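Local atomic coordinates of inorganic pyrophosphatase (Shewanella sp. AS-11, PDB entry 6LL7), a protein that probably catalyses the manganese-dependent hydrolysis of diphosphate to two phosphate ions, as a family II (DHH-type) pyrophosphatase. Residues V114-T119 and L145-I150; D13-C18 and I71-E76; V90-H95 and L107-R112; V199-K204 and G216-I221. One frame throughout, in Å; residues are numbered along the deposited sequence.

Interaction 1 (V114-T119 and L145-I150). Unlike the reference sequence in segment 114-119: Ser117 (reference Arg). With MN (manganese (II) ion), chain F.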
loop_
_atom_site.group_PDB
_atom_site.type_symbol
_atom_site.label_atom_id
_atom_site.label_comp_id
_atom_site.label_asym_id
_atom_site.label_seq_id
_atom_site.Cartn_x
_atom_site.Cartn_y
_atom_site.Cartn_z
ATOM N N VAL A 114 2.643 -13.783 0.881
ATOM C CA VAL A 114 1.866 -13.391 2.084
ATOM C C VAL A 114 1.222 -12.038 1.785
ATOM O O VAL A 114 1.388 -11.542 0.644
ATOM C CB VAL A 114 2.741 -13.366 3.346
ATOM C CG1 VAL A 114 3.234 -14.753 3.682
ATOM C CG2 VAL A 114 3.903 -12.388 3.233
ATOM N N GLY A 115 0.489 -11.494 2.752
ATOM C CA GLY A 115 -0.324 -10.274 2.580
ATOM C C GLY A 115 0.406 -9.003 2.985
ATOM O O GLY A 115 -0.206 -7.917 2.830
ATOM N N CYS A 116 1.648 -9.091 3.476
ATOM C CA CYS A 116 2.359 -7.930 4.064
ATOM C C CYS A 116 3.875 -8.145 4.212
ATOM O O CYS A 116 4.293 -9.145 4.850
ATOM C CB CYS A 116 1.774 -7.620 5.430
ATOM S SG CYS A 116 2.204 -5.971 6.029
ATOM N N SER A 117 4.667 -7.172 3.736
ATOM C CA SER A 117 6.146 -7.140 3.857
ATOM C C SER A 117 6.550 -7.295 5.331
ATOM O O SER A 117 7.547 -7.973 5.629
ATOM C CB SER A 117 6.727 -5.891 3.252
ATOM O OG SER A 117 6.175 -5.614 1.978
ATOM N N ASN A 118 5.776 -6.709 6.228
ATOM C CA ASN A 118 6.088 -6.686 7.681
ATOM C C ASN A 118 5.970 -8.113 8.240
ATOM O O ASN A 118 6.616 -8.406 9.222
ATOM C CB ASN A 118 5.239 -5.620 8.383
ATOM C CG ASN A 118 5.942 -4.281 8.420
ATOM O OD1 ASN A 118 6.616 -3.964 9.391
ATOM N ND2 ASN A 118 5.816 -3.485 7.371
ATOM N N THR A 119 5.177 -8.979 7.616
ATOM C CA THR A 119 5.099 -10.421 7.982
ATOM C C THR A 119 6.441 -11.099 7.704
ATOM O O THR A 119 6.892 -11.888 8.560
ATOM C CB THR A 119 3.988 -11.147 7.228
ATOM O OG1 THR A 119 2.784 -10.487 7.618
ATOM C CG2 THR A 119 3.942 -12.633 7.528
ATOM N N LEU A 145 -2.338 -5.302 9.635
ATOM C CA LEU A 145 -3.801 -5.016 9.756
ATOM C C LEU A 145 -4.206 -4.024 8.651
ATOM O O LEU A 145 -5.308 -4.116 8.119
ATOM C CB LEU A 145 -4.111 -4.474 11.147
ATOM C CG LEU A 145 -3.890 -5.444 12.315
ATOM C CD1 LEU A 145 -4.116 -4.733 13.638
ATOM C CD2 LEU A 145 -4.798 -6.648 12.243
ATOM N N SER A 146 -3.311 -3.116 8.287
ATOM C CA SER A 146 -3.516 -2.135 7.192
ATOM C C SER A 146 -3.614 -2.875 5.858
ATOM O O SER A 146 -4.630 -2.721 5.201
ATOM C CB SER A 146 -2.430 -1.099 7.194
ATOM O OG SER A 146 -2.574 -0.255 6.066
ATOM N N ASP A 147 -2.613 -3.702 5.542
ATOM C CA ASP A 147 -2.449 -4.451 4.266
ATOM C C ASP A 147 -3.553 -5.500 4.105
ATOM O O ASP A 147 -4.080 -5.616 2.980
ATOM C CB ASP A 147 -1.072 -5.141 4.187
ATOM C CG ASP A 147 -0.081 -4.506 3.218
ATOM O OD1 ASP A 147 -0.534 -3.637 2.461
ATOM O OD2 ASP A 147 1.132 -4.911 3.209
ATOM N N THR A 148 -3.848 -6.270 5.156
ATOM C CA THR A 148 -4.791 -7.415 5.094
ATOM C C THR A 148 -6.206 -6.946 5.459
ATOM O O THR A 148 -7.108 -7.794 5.444
ATOM C CB THR A 148 -4.367 -8.565 6.020
ATOM O OG1 THR A 148 -4.464 -8.097 7.361
ATOM C CG2 THR A 148 -2.970 -9.090 5.761
ATOM N N VAL A 149 -6.379 -5.663 5.805
ATOM C CA VAL A 149 -7.682 -5.050 6.168
ATOM C C VAL A 149 -8.284 -5.843 7.337
ATOM O O VAL A 149 -9.398 -6.361 7.224
ATOM C CB VAL A 149 -8.619 -4.987 4.945
ATOM C CG1 VAL A 149 -9.911 -4.238 5.249
ATOM C CG2 VAL A 149 -7.911 -4.377 3.734
ATOM N N ILE A 150 -7.539 -5.926 8.434
ATOM C CA ILE A 150 -7.909 -6.666 9.669
ATOM C C ILE A 150 -8.330 -8.085 9.277
ATOM O O ILE A 150 -9.323 -8.585 9.849
ATOM C CB ILE A 150 -8.992 -5.909 10.466
ATOM C CG1 ILE A 150 -8.942 -4.403 10.208
ATOM C CG2 ILE A 150 -8.870 -6.211 11.949
ATOM C CD1 ILE A 150 -10.012 -3.655 10.959
HETATM MN MN MN F . 2.446 -4.478 1.227
HETATM O O HOH W 1 0.703 -3.636 -0.244
#

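Interaction 2 (D13-C18 and I71-E76). With MN (manganese (II) ion), chain E; MN (manganese (II) ion), chain F.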
loop_
_atom_site.group_PDB
_atom_site.type_symbol
_atom_site.label_atom_id
_atom_site.label_comp_id
_atom_site.label_asym_id
_atom_site.label_seq_id
_atom_site.Cartn_x
_atom_site.Cartn_y
_atom_site.Cartn_z
ATOM N N ASP A 13 2.589 3.656 1.717
ATOM C CA ASP A 13 1.478 3.200 2.605
ATOM C C ASP A 13 2.079 2.818 3.952
ATOM O O ASP A 13 3.298 2.962 4.091
ATOM C CB ASP A 13 0.711 2.035 1.977
ATOM C CG ASP A 13 1.600 0.892 1.526
ATOM O OD1 ASP A 13 2.819 0.944 1.799
ATOM O OD2 ASP A 13 1.070 -0.009 0.877
ATOM N N SER A 14 1.276 2.327 4.904
ATOM C CA SER A 14 1.783 1.920 6.239
ATOM C C SER A 14 2.874 0.848 6.119
ATOM O O SER A 14 3.919 0.994 6.826
ATOM C CB SER A 14 0.672 1.494 7.142
ATOM O OG SER A 14 -0.089 2.627 7.543
ATOM N N ASP A 15 2.691 -0.144 5.234
ATOM C CA ASP A 15 3.646 -1.262 5.032
ATOM C C ASP A 15 5.021 -0.700 4.672
ATOM O O ASP A 15 6.005 -1.125 5.320
ATOM C CB ASP A 15 3.171 -2.249 3.960
ATOM C CG ASP A 15 3.923 -3.576 3.935
ATOM O OD1 ASP A 15 4.586 -3.871 4.947
ATOM O OD2 ASP A 15 3.795 -4.320 2.925
ATOM N N SER A 16 5.096 0.176 3.656
ATOM C CA SER A 16 6.361 0.795 3.173
ATOM C C SER A 16 7.043 1.593 4.296
ATOM O O SER A 16 8.286 1.532 4.363
ATOM C CB SER A 16 6.149 1.680 1.972
ATOM O OG SER A 16 5.538 0.972 0.884
ATOM N N ILE A 17 6.300 2.341 5.127
ATOM C CA ILE A 17 6.888 3.262 6.147
ATOM C C ILE A 17 7.250 2.437 7.392
ATOM O O ILE A 17 8.399 2.547 7.866
ATOM C CB ILE A 17 5.913 4.407 6.486
ATOM C CG1 ILE A 17 5.618 5.317 5.291
ATOM C CG2 ILE A 17 6.411 5.195 7.683
ATOM C CD1 ILE A 17 6.808 6.126 4.809
ATOM N N CYS A 18 6.301 1.656 7.932
ATOM C CA CYS A 18 6.507 0.822 9.149
ATOM C C CYS A 18 7.580 -0.245 8.864
ATOM O O CYS A 18 8.337 -0.595 9.775
ATOM C CB CYS A 18 5.179 0.209 9.610
ATOM S SG CYS A 18 3.951 1.410 10.215
ATOM N N ILE A 71 15.136 -2.284 -0.648
ATOM C CA ILE A 71 13.763 -2.021 -1.165
ATOM C C ILE A 71 12.732 -2.762 -0.299
ATOM O O ILE A 71 12.952 -3.938 -0.013
ATOM C CB ILE A 71 13.661 -2.450 -2.631
ATOM C CG1 ILE A 71 14.641 -1.686 -3.532
ATOM C CG2 ILE A 71 12.222 -2.318 -3.118
ATOM C CD1 ILE A 71 14.135 -0.355 -4.020
ATOM N N VAL A 72 11.626 -2.103 0.054
ATOM C CA VAL A 72 10.476 -2.710 0.793
ATOM C C VAL A 72 9.194 -2.633 -0.055
ATOM O O VAL A 72 8.925 -1.547 -0.616
ATOM C CB VAL A 72 10.274 -2.008 2.140
ATOM C CG1 VAL A 72 9.087 -2.584 2.895
ATOM C CG2 VAL A 72 11.530 -2.043 2.986
ATOM N N ASP A 73 8.458 -3.750 -0.159
ATOM C CA ASP A 73 7.007 -3.786 -0.515
ATOM C C ASP A 73 6.805 -3.505 -2.006
ATOM O O ASP A 73 5.717 -3.034 -2.385
ATOM C CB ASP A 73 6.225 -2.739 0.298
ATOM C CG ASP A 73 4.719 -2.903 0.341
ATOM O OD1 ASP A 73 4.238 -4.036 0.149
ATOM O OD2 ASP A 73 4.040 -1.877 0.589
ATOM N N HIS A 74 7.812 -3.740 -2.819
ATOM C CA HIS A 74 7.687 -3.839 -4.301
ATOM C C HIS A 74 8.960 -4.486 -4.874
ATOM O O HIS A 74 9.918 -4.664 -4.116
ATOM C CB HIS A 74 7.434 -2.454 -4.912
ATOM C CG HIS A 74 8.609 -1.538 -4.800
ATOM N ND1 HIS A 74 9.521 -1.401 -5.832
ATOM C CD2 HIS A 74 9.002 -0.692 -3.820
ATOM C CE1 HIS A 74 10.436 -0.531 -5.476
ATOM N NE2 HIS A 74 10.140 -0.074 -4.256
ATOM N N SER A 75 8.954 -4.813 -6.162
ATOM C CA SER A 75 10.171 -5.168 -6.927
ATOM C C SER A 75 10.062 -4.578 -8.336
ATOM O O SER A 75 10.484 -5.255 -9.288
ATOM C CB SER A 75 10.412 -6.666 -6.930
ATOM O OG SER A 75 9.308 -7.390 -7.469
ATOM N N GLU A 76 9.522 -3.357 -8.431
ATOM C CA GLU A 76 9.229 -2.645 -9.708
ATOM C C GLU A 76 10.146 -1.421 -9.857
ATOM O O GLU A 76 10.386 -0.718 -8.848
ATOM C CB GLU A 76 7.779 -2.158 -9.763
ATOM C CG GLU A 76 6.738 -3.233 -9.502
ATOM C CD GLU A 76 6.631 -4.281 -10.598
ATOM O OE1 GLU A 76 6.879 -3.941 -11.798
ATOM O OE2 GLU A 76 6.298 -5.446 -10.257
HETATM MN MN MN E . 2.240 -1.082 -0.360
HETATM MN MN MN F . 2.446 -4.478 1.227
HETATM O O HOH W 2 2.451 -2.530 -1.533
HETATM O O HOH W 1 0.703 -3.636 -0.244
#

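Interaction 3 (V90-H95 and L107-R112). With MN (manganese (II) ion), chain F.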
loop_
_atom_site.group_PDB
_atom_site.type_symbol
_atom_site.label_atom_id
_atom_site.label_comp_id
_atom_site.label_asym_id
_atom_site.label_seq_id
_atom_site.Cartn_x
_atom_site.Cartn_y
_atom_site.Cartn_z
ATOM N N VAL A 90 20.876 -3.599 -2.244
ATOM C CA VAL A 90 21.569 -4.623 -1.401
ATOM C C VAL A 90 20.528 -5.596 -0.827
ATOM O O VAL A 90 20.913 -6.670 -0.348
ATOM C CB VAL A 90 22.428 -3.975 -0.295
ATOM C CG1 VAL A 90 23.569 -3.155 -0.888
ATOM C CG2 VAL A 90 21.622 -3.126 0.678
ATOM N N GLY A 91 19.241 -5.272 -0.930
ATOM C CA GLY A 91 18.153 -6.086 -0.356
ATOM C C GLY A 91 16.829 -5.795 -1.018
ATOM O O GLY A 91 16.649 -4.670 -1.498
ATOM N N ILE A 92 15.965 -6.800 -1.114
ATOM C CA ILE A 92 14.513 -6.597 -1.358
ATOM C C ILE A 92 13.733 -7.449 -0.354
ATOM O O ILE A 92 14.002 -8.658 -0.297
ATOM C CB ILE A 92 14.085 -6.947 -2.785
ATOM C CG1 ILE A 92 14.795 -6.097 -3.843
ATOM C CG2 ILE A 92 12.565 -6.795 -2.869
ATOM C CD1 ILE A 92 14.645 -6.637 -5.249
ATOM N N VAL A 93 12.789 -6.844 0.363
ATOM C CA VAL A 93 11.787 -7.592 1.175
ATOM C C VAL A 93 10.389 -7.201 0.693
ATOM O O VAL A 93 10.057 -6.019 0.763
ATOM C CB VAL A 93 11.950 -7.363 2.684
ATOM C CG1 VAL A 93 11.933 -5.886 3.076
ATOM C CG2 VAL A 93 10.893 -8.139 3.434
ATOM N N ASP A 94 9.593 -8.176 0.259
ATOM C CA ASP A 94 8.300 -7.918 -0.421
ATOM C C ASP A 94 7.405 -9.159 -0.362
ATOM O O ASP A 94 7.866 -10.233 0.082
ATOM C CB ASP A 94 8.555 -7.499 -1.866
ATOM C CG ASP A 94 7.321 -7.028 -2.616
ATOM O OD1 ASP A 94 6.324 -6.672 -1.936
ATOM O OD2 ASP A 94 7.365 -7.009 -3.869
ATOM N N HIS A 95 6.166 -9.005 -0.822
ATOM C CA HIS A 95 5.139 -10.071 -0.910
ATOM C C HIS A 95 4.360 -9.914 -2.217
ATOM O O HIS A 95 3.199 -10.345 -2.246
ATOM C CB HIS A 95 4.214 -10.012 0.305
ATOM C CG HIS A 95 3.468 -8.722 0.449
ATOM N ND1 HIS A 95 2.108 -8.614 0.213
ATOM C CD2 HIS A 95 3.890 -7.484 0.785
ATOM C CE1 HIS A 95 1.730 -7.367 0.404
ATOM N NE2 HIS A 95 2.810 -6.651 0.763
ATOM N N LEU A 107 22.762 -9.896 -3.717
ATOM C CA LEU A 107 21.932 -9.170 -2.716
ATOM C C LEU A 107 21.163 -10.177 -1.863
ATOM O O LEU A 107 21.298 -11.378 -2.129
ATOM C CB LEU A 107 20.977 -8.226 -3.453
ATOM C CG LEU A 107 19.699 -8.851 -4.013
ATOM C CD1 LEU A 107 18.673 -7.779 -4.324
ATOM C CD2 LEU A 107 19.993 -9.665 -5.262
ATOM N N GLU A 108 20.410 -9.695 -0.875
ATOM C CA GLU A 108 19.357 -10.486 -0.182
ATOM C C GLU A 108 18.004 -10.243 -0.852
ATOM O O GLU A 108 17.707 -9.064 -1.140
ATOM C CB GLU A 108 19.132 -10.085 1.272
ATOM C CG GLU A 108 20.386 -9.823 2.079
ATOM C CD GLU A 108 20.116 -9.435 3.515
ATOM O OE1 GLU A 108 18.903 -9.227 3.882
ATOM O OE2 GLU A 108 21.130 -9.376 4.279
ATOM N N CYS A 109 17.229 -11.306 -1.095
ATOM C CA CYS A 109 15.764 -11.214 -1.300
ATOM C C CYS A 109 15.031 -12.067 -0.268
ATOM O O CYS A 109 15.298 -13.271 -0.200
ATOM C CB CYS A 109 15.345 -11.615 -2.692
ATOM S SG CYS A 109 16.012 -10.456 -3.894
ATOM N N TRP A 110 14.177 -11.407 0.529
ATOM C CA TRP A 110 13.126 -12.056 1.343
ATOM C C TRP A 110 11.738 -11.731 0.749
ATOM O O TRP A 110 11.112 -10.702 1.148
ATOM C CB TRP A 110 13.247 -11.605 2.789
ATOM C CG TRP A 110 14.527 -11.937 3.489
ATOM C CD1 TRP A 110 15.763 -11.398 3.269
ATOM C CD2 TRP A 110 14.660 -12.799 4.627
ATOM N NE1 TRP A 110 16.659 -11.897 4.177
ATOM C CE2 TRP A 110 16.012 -12.755 5.021
ATOM C CE3 TRP A 110 13.766 -13.606 5.339
ATOM C CZ2 TRP A 110 16.489 -13.477 6.108
ATOM C CZ3 TRP A 110 14.249 -14.339 6.404
ATOM C CH2 TRP A 110 15.587 -14.271 6.780
ATOM N N ILE A 111 11.290 -12.577 -0.175
ATOM C CA ILE A 111 9.953 -12.453 -0.817
ATOM C C ILE A 111 9.141 -13.699 -0.473
ATOM O O ILE A 111 9.648 -14.803 -0.648
ATOM C CB ILE A 111 10.113 -12.263 -2.329
ATOM C CG1 ILE A 111 10.971 -11.028 -2.633
ATOM C CG2 ILE A 111 8.755 -12.218 -2.984
ATOM C CD1 ILE A 111 11.294 -10.825 -4.104
ATOM N N ARG A 112 7.924 -13.516 0.003
ATOM C CA ARG A 112 7.019 -14.636 0.368
ATOM C C ARG A 112 5.616 -14.321 -0.134
ATOM O O ARG A 112 5.220 -13.169 -0.147
ATOM C CB ARG A 112 7.037 -14.876 1.881
ATOM C CG ARG A 112 8.420 -15.109 2.464
ATOM C CD ARG A 112 9.098 -16.459 2.176
ATOM N NE ARG A 112 10.159 -16.708 3.175
ATOM C CZ ARG A 112 11.453 -16.391 3.054
ATOM N NH1 ARG A 112 11.944 -15.847 1.949
ATOM N NH2 ARG A 112 12.275 -16.639 4.057
HETATM MN MN MN F . 2.446 -4.478 1.227
HETATM O O HOH W 1 0.703 -3.636 -0.244
#

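Interaction 4 (V199-K204 and G216-I221)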
loop_
_atom_site.group_PDB
_atom_site.type_symbol
_atom_site.label_atom_id
_atom_site.label_comp_id
_atom_site.label_asym_id
_atom_site.label_seq_id
_atom_site.Cartn_x
_atom_site.Cartn_y
_atom_site.Cartn_z
ATOM N N VAL A 199 -8.041 11.473 -4.001
ATOM C CA VAL A 199 -7.820 10.675 -5.242
ATOM C C VAL A 199 -6.392 10.112 -5.246
ATOM O O VAL A 199 -6.246 8.949 -5.658
ATOM C CB VAL A 199 -8.119 11.519 -6.497
ATOM C CG1 VAL A 199 -7.628 10.852 -7.772
ATOM C CG2 VAL A 199 -9.602 11.828 -6.597
ATOM N N MET A 200 -5.402 10.894 -4.784
ATOM C CA MET A 200 -3.942 10.592 -4.873
ATOM C C MET A 200 -3.432 9.865 -3.608
ATOM O O MET A 200 -2.271 9.366 -3.645
ATOM C CB MET A 200 -3.113 11.867 -5.067
ATOM C CG MET A 200 -3.348 12.609 -6.392
ATOM S SD MET A 200 -3.096 11.622 -7.894
ATOM C CE MET A 200 -1.348 11.259 -7.728
ATOM N N ARG A 201 -4.238 9.767 -2.541
ATOM C CA ARG A 201 -3.804 9.189 -1.236
ATOM C C ARG A 201 -3.139 7.828 -1.456
ATOM O O ARG A 201 -2.025 7.626 -0.933
ATOM C CB ARG A 201 -4.990 9.061 -0.277
ATOM C CG ARG A 201 -4.673 8.398 1.060
ATOM C CD ARG A 201 -5.603 8.869 2.156
ATOM N NE ARG A 201 -5.359 10.274 2.469
ATOM C CZ ARG A 201 -6.178 11.075 3.150
ATOM N NH1 ARG A 201 -7.331 10.630 3.619
ATOM N NH2 ARG A 201 -5.817 12.323 3.387
ATOM N N ASP A 202 -3.797 6.937 -2.206
ATOM C CA ASP A 202 -3.222 5.652 -2.683
ATOM C C ASP A 202 -3.595 5.464 -4.158
ATOM O O ASP A 202 -4.502 4.658 -4.443
ATOM C CB ASP A 202 -3.699 4.476 -1.835
ATOM C CG ASP A 202 -3.077 3.157 -2.247
ATOM O OD1 ASP A 202 -1.886 3.174 -2.621
ATOM O OD2 ASP A 202 -3.779 2.130 -2.220
ATOM N N PHE A 203 -2.902 6.173 -5.056
ATOM C CA PHE A 203 -3.153 6.183 -6.522
ATOM C C PHE A 203 -1.955 5.575 -7.260
ATOM O O PHE A 203 -0.801 5.917 -6.933
ATOM C CB PHE A 203 -3.418 7.609 -7.008
ATOM C CG PHE A 203 -3.764 7.748 -8.469
ATOM C CD1 PHE A 203 -2.767 7.824 -9.425
ATOM C CD2 PHE A 203 -5.086 7.834 -8.882
ATOM C CE1 PHE A 203 -3.086 7.965 -10.766
ATOM C CE2 PHE A 203 -5.402 7.984 -10.222
ATOM C CZ PHE A 203 -4.400 8.047 -11.162
ATOM N N LYS A 204 -2.242 4.719 -8.250
ATOM C CA LYS A 204 -1.238 4.032 -9.104
ATOM C C LYS A 204 -1.638 4.128 -10.574
ATOM O O LYS A 204 -2.843 4.053 -10.867
ATOM C CB LYS A 204 -1.136 2.565 -8.704
ATOM C CG LYS A 204 -0.295 2.280 -7.480
ATOM C CD LYS A 204 -0.203 0.787 -7.238
ATOM C CE LYS A 204 0.689 0.421 -6.071
ATOM N NZ LYS A 204 1.062 -1.010 -6.109
ATOM N N GLY A 216 -7.228 5.008 -8.051
ATOM C CA GLY A 216 -7.159 5.400 -6.630
ATOM C C GLY A 216 -7.958 4.433 -5.774
ATOM O O GLY A 216 -8.788 3.702 -6.341
ATOM N N GLN A 217 -7.714 4.405 -4.462
ATOM C CA GLN A 217 -8.547 3.629 -3.503
ATOM C C GLN A 217 -8.553 4.343 -2.150
ATOM O O GLN A 217 -7.465 4.742 -1.698
ATOM C CB GLN A 217 -8.056 2.180 -3.383
ATOM C CG GLN A 217 -8.677 1.405 -2.218
ATOM C CD GLN A 217 -8.363 -0.073 -2.190
ATOM O OE1 GLN A 217 -7.216 -0.482 -2.257
ATOM N NE2 GLN A 217 -9.395 -0.892 -2.063
ATOM N N LEU A 218 -9.735 4.496 -1.544
ATOM C CA LEU A 218 -9.914 4.854 -0.113
ATOM C C LEU A 218 -10.656 3.712 0.589
ATOM O O LEU A 218 -11.657 3.222 0.029
ATOM C CB LEU A 218 -10.693 6.168 -0.006
ATOM C CG LEU A 218 -10.034 7.366 -0.685
ATOM C CD1 LEU A 218 -11.070 8.414 -1.065
ATOM C CD2 LEU A 218 -8.964 7.985 0.206
ATOM N N GLU A 219 -10.169 3.299 1.762
ATOM C CA GLU A 219 -10.776 2.229 2.594
ATOM C C GLU A 219 -11.359 2.884 3.849
ATOM O O GLU A 219 -10.605 3.501 4.581
ATOM C CB GLU A 219 -9.721 1.150 2.882
ATOM C CG GLU A 219 -9.230 0.436 1.637
ATOM C CD GLU A 219 -8.021 -0.466 1.815
ATOM O OE1 GLU A 219 -7.263 -0.244 2.776
ATOM O OE2 GLU A 219 -7.812 -1.379 0.963
ATOM N N VAL A 220 -12.668 2.792 4.064
ATOM C CA VAL A 220 -13.369 3.477 5.187
ATOM C C VAL A 220 -14.288 2.466 5.866
ATOM O O VAL A 220 -14.524 1.393 5.279
ATOM C CB VAL A 220 -14.149 4.706 4.691
ATOM C CG1 VAL A 220 -13.237 5.717 4.026
ATOM C CG2 VAL A 220 -15.274 4.310 3.747
ATOM N N ILE A 221 -14.763 2.803 7.061
ATOM C CA ILE A 221 -15.676 1.953 7.875
ATOM C C ILE A 221 -17.105 2.099 7.338
ATOM O O ILE A 221 -17.872 1.121 7.419
ATOM C CB ILE A 221 -15.557 2.317 9.367
ATOM C CG1 ILE A 221 -14.174 1.929 9.900
ATOM C CG2 ILE A 221 -16.689 1.698 10.181
ATOM C CD1 ILE A 221 -14.087 1.792 11.402
#

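Interaction 1 (V114-T119 and L145-I150)
Asp147 meets Cys116 and Gly115 through its CB and one carboxylate oxygen. Asp147 OD2 binds a manganese ion at 2.4 Å, and the same oxygen lies 3.2 Å from Cys116 SG. Asp147 CB packs 3.2 Å from Gly115 O, a close approach of carbon to carbonyl, and Thr148 brings its CG2 within 4.2 Å of the same Gly115 O. The second carboxylate oxygen, Asp147 OD1, accepts a hydrogen bond from a water 3.0 Å away; that water is itself a ligand of the metal, so the carboxylate holds the ion directly with one oxygen and through water with the other.

Further out, Cys116 is the N-cap of helix 117-128. Its SG swings anti to the backbone N (chi1 -163°), which sets the sulfur against Asp147 and also lets it take a weak capping bond from Asn118 N at 3.7 Å. Ser117 OG is hydrogen-bonded to Asp15, another ligand of this manganese, while Asp160 holds Gly115 N. Asp15, Asp73 and His95 complete the protein ligands. The N-cap turn of helix 117-128 and the C-terminal part of helix 134-148 thus meet at one ion of the dinuclear manganese site of a DHH-family pyrophosphatase.

Interaction 2 (D13-C18 and I71-E76)
The start of helix 14-29 faces the end of strand 68-72, with the CA atoms of Ser16 and Val72 5.9 Å apart, and Asp73 follows the strand with positive phi. This is the dinuclear metal centre of the DHH domain, set at the C-terminal end of a parallel sheet, and three aspartates of these segments bind its metals. Asp73 bridges the two manganese ions: its OD1 binds one at 2.1 Å and its OD2 the other at 2.2 Å. Asp13 OD2 joins the ion on Asp73 OD2, whereas Asp15 OD2 joins the ion on Asp73 OD1. The side chains of Asp13 and Asp73 come from opposite directions, their carboxylate planes nearly coplanar, 23° apart; that of Asp15 is turned 64° from Asp73. Asp15 OD2 and Asp73 OD1 sit only 2.8 Å apart, a closeness that the shared cation probably makes tolerable. His9 completes the protein ligands of the ion on Asp73 OD2, His95 and Asp147 those of the ion on Asp73 OD1, and Asn118 holds Asp15 OD1.

Asp13 is also the helix N-cap: Ser16 OG, 2.9 Å from Asp13 OD1, and Ser16 N reach that oxygen from opposite faces of the carboxylate plane. An alanine at Ser16 would remove one of these two donors, and the carboxylate, kept by Ser16 N and manganese, would probably be less firmly fixed in its rotation. Ser16 OG also lies 3.2 Å from Asp73 OD2.

Interaction 3 (V90-H95 and L107-R112)
Backbone hydrogen bonds pair the two segments from end to end, beginning with Glu108 N to Val90 O. Ile92 stands between two of its neighbour's residues: Ile92 N donates to Glu108 O at 2.9 Å, and Ile92 O accepts from Trp110 N. Asp94 repeats the pattern, giving its N to Trp110 O and taking Arg112 N on its own O at 3.3 Å. CA-H...O contacts fill in between these bonds, as where Gly91 CA lies 3.1 Å from Glu108 O.

The strands run parallel, 4.7 Å apart at their axes and 1° from alignment, and 108-111 is one of the two edge strands of the six-stranded parallel sheet of the DHH domain.

Apolar contacts differ on the two faces. On that of Ile92, Cys109 and Ile111, Ile92 CB meets Cys109 SG at 4.2 Å and its CG1 touches Leu107 CD1. On the other, Val93 CG2 sits 4.2 Å from Trp110 CB, beneath helix 117-128, whose Val120 touches both residues. Glu108, on this face too, is hydrogen-bonded to Tyr70 and paired with Lys27.

Metal coordination takes over past the strand end. His95 CB rests 3.3 Å from Arg112 O, and with CG between backbone N and carbonyl carbon (chi1 60°) the imidazole leads away from Arg112 and binds manganese through NE2.

Interaction 4 (V199-K204 and G216-I221)
Arg201 and Leu218 bring their aliphatic parts together where helix 195-200 gives way to strand 203-208, the first strand of a beta hairpin whose second strand is 211-220. The hairpin forms one side of the mixed sheet of the DHHA2 domain. The arginine chain leaves the backbone with CG anti to N (chi1 176°) and stays extended at chi2, which carries CD out beside one methyl of the leucine; the bend at chi3 (-68°) only turns the guanidinium end off that line. Leu218 CD2 is 4.0 Å from Arg201 CD and 4.1 Å from Arg201 CB, and the two side chains run at about a right angle to each other. What meets the leucine is thus the arginine's methylene chain, an apolar contact made by a residue with a charged end.

Asp202 CB comes 3.8 Å from Gln217 O. The Asp202 carboxylate forms a salt bridge with Arg294, while Gln217 NE2 is hydrogen-bonded to Leu292 O and Thr254 OG1, so each polar end has partners outside these segments. Between the two backbones, Gln217 N gives a weak, bent hydrogen bond to Asp202 O at 3.2 Å.

Gly216 fits where a side chain would be hard to place: a CB there would run into Val199 O, a carbonyl of helix 195-200. Phe203 has CG opposite its backbone N (chi1 -177°), which sets the ring against this glycine. Met200 SD covers one face of the ring, offset toward its rim, and Leu240 of helix 230-243 also touches this phenylalanine. Obliquely to the same ring, Gly216 N lies 3.6 Å from Phe203 CD2.

In the fold
Along the chain the contacts come in series: interaction 2 closes first, then interaction 3, interaction 1 and finally interaction 4. The first two share the parallel sheet, where strands 68-72 and 88-94 are neighbours, and their centres lie about 11 Å apart. Interaction 1 is equally close to interaction 2 and follows interaction 3 through the step from strand 108-111 to helix 117-128. All three supply ligands to one manganese ion, so residues far apart in sequence converge on a single site. Interaction 4 belongs to the DHHA2 domain, about 16 Å from interactions 1 and 2 between centres, yet the Asp202 side chain comes, at its nearest, about 6 Å from a manganese ion, placing this domain across from the metal centre.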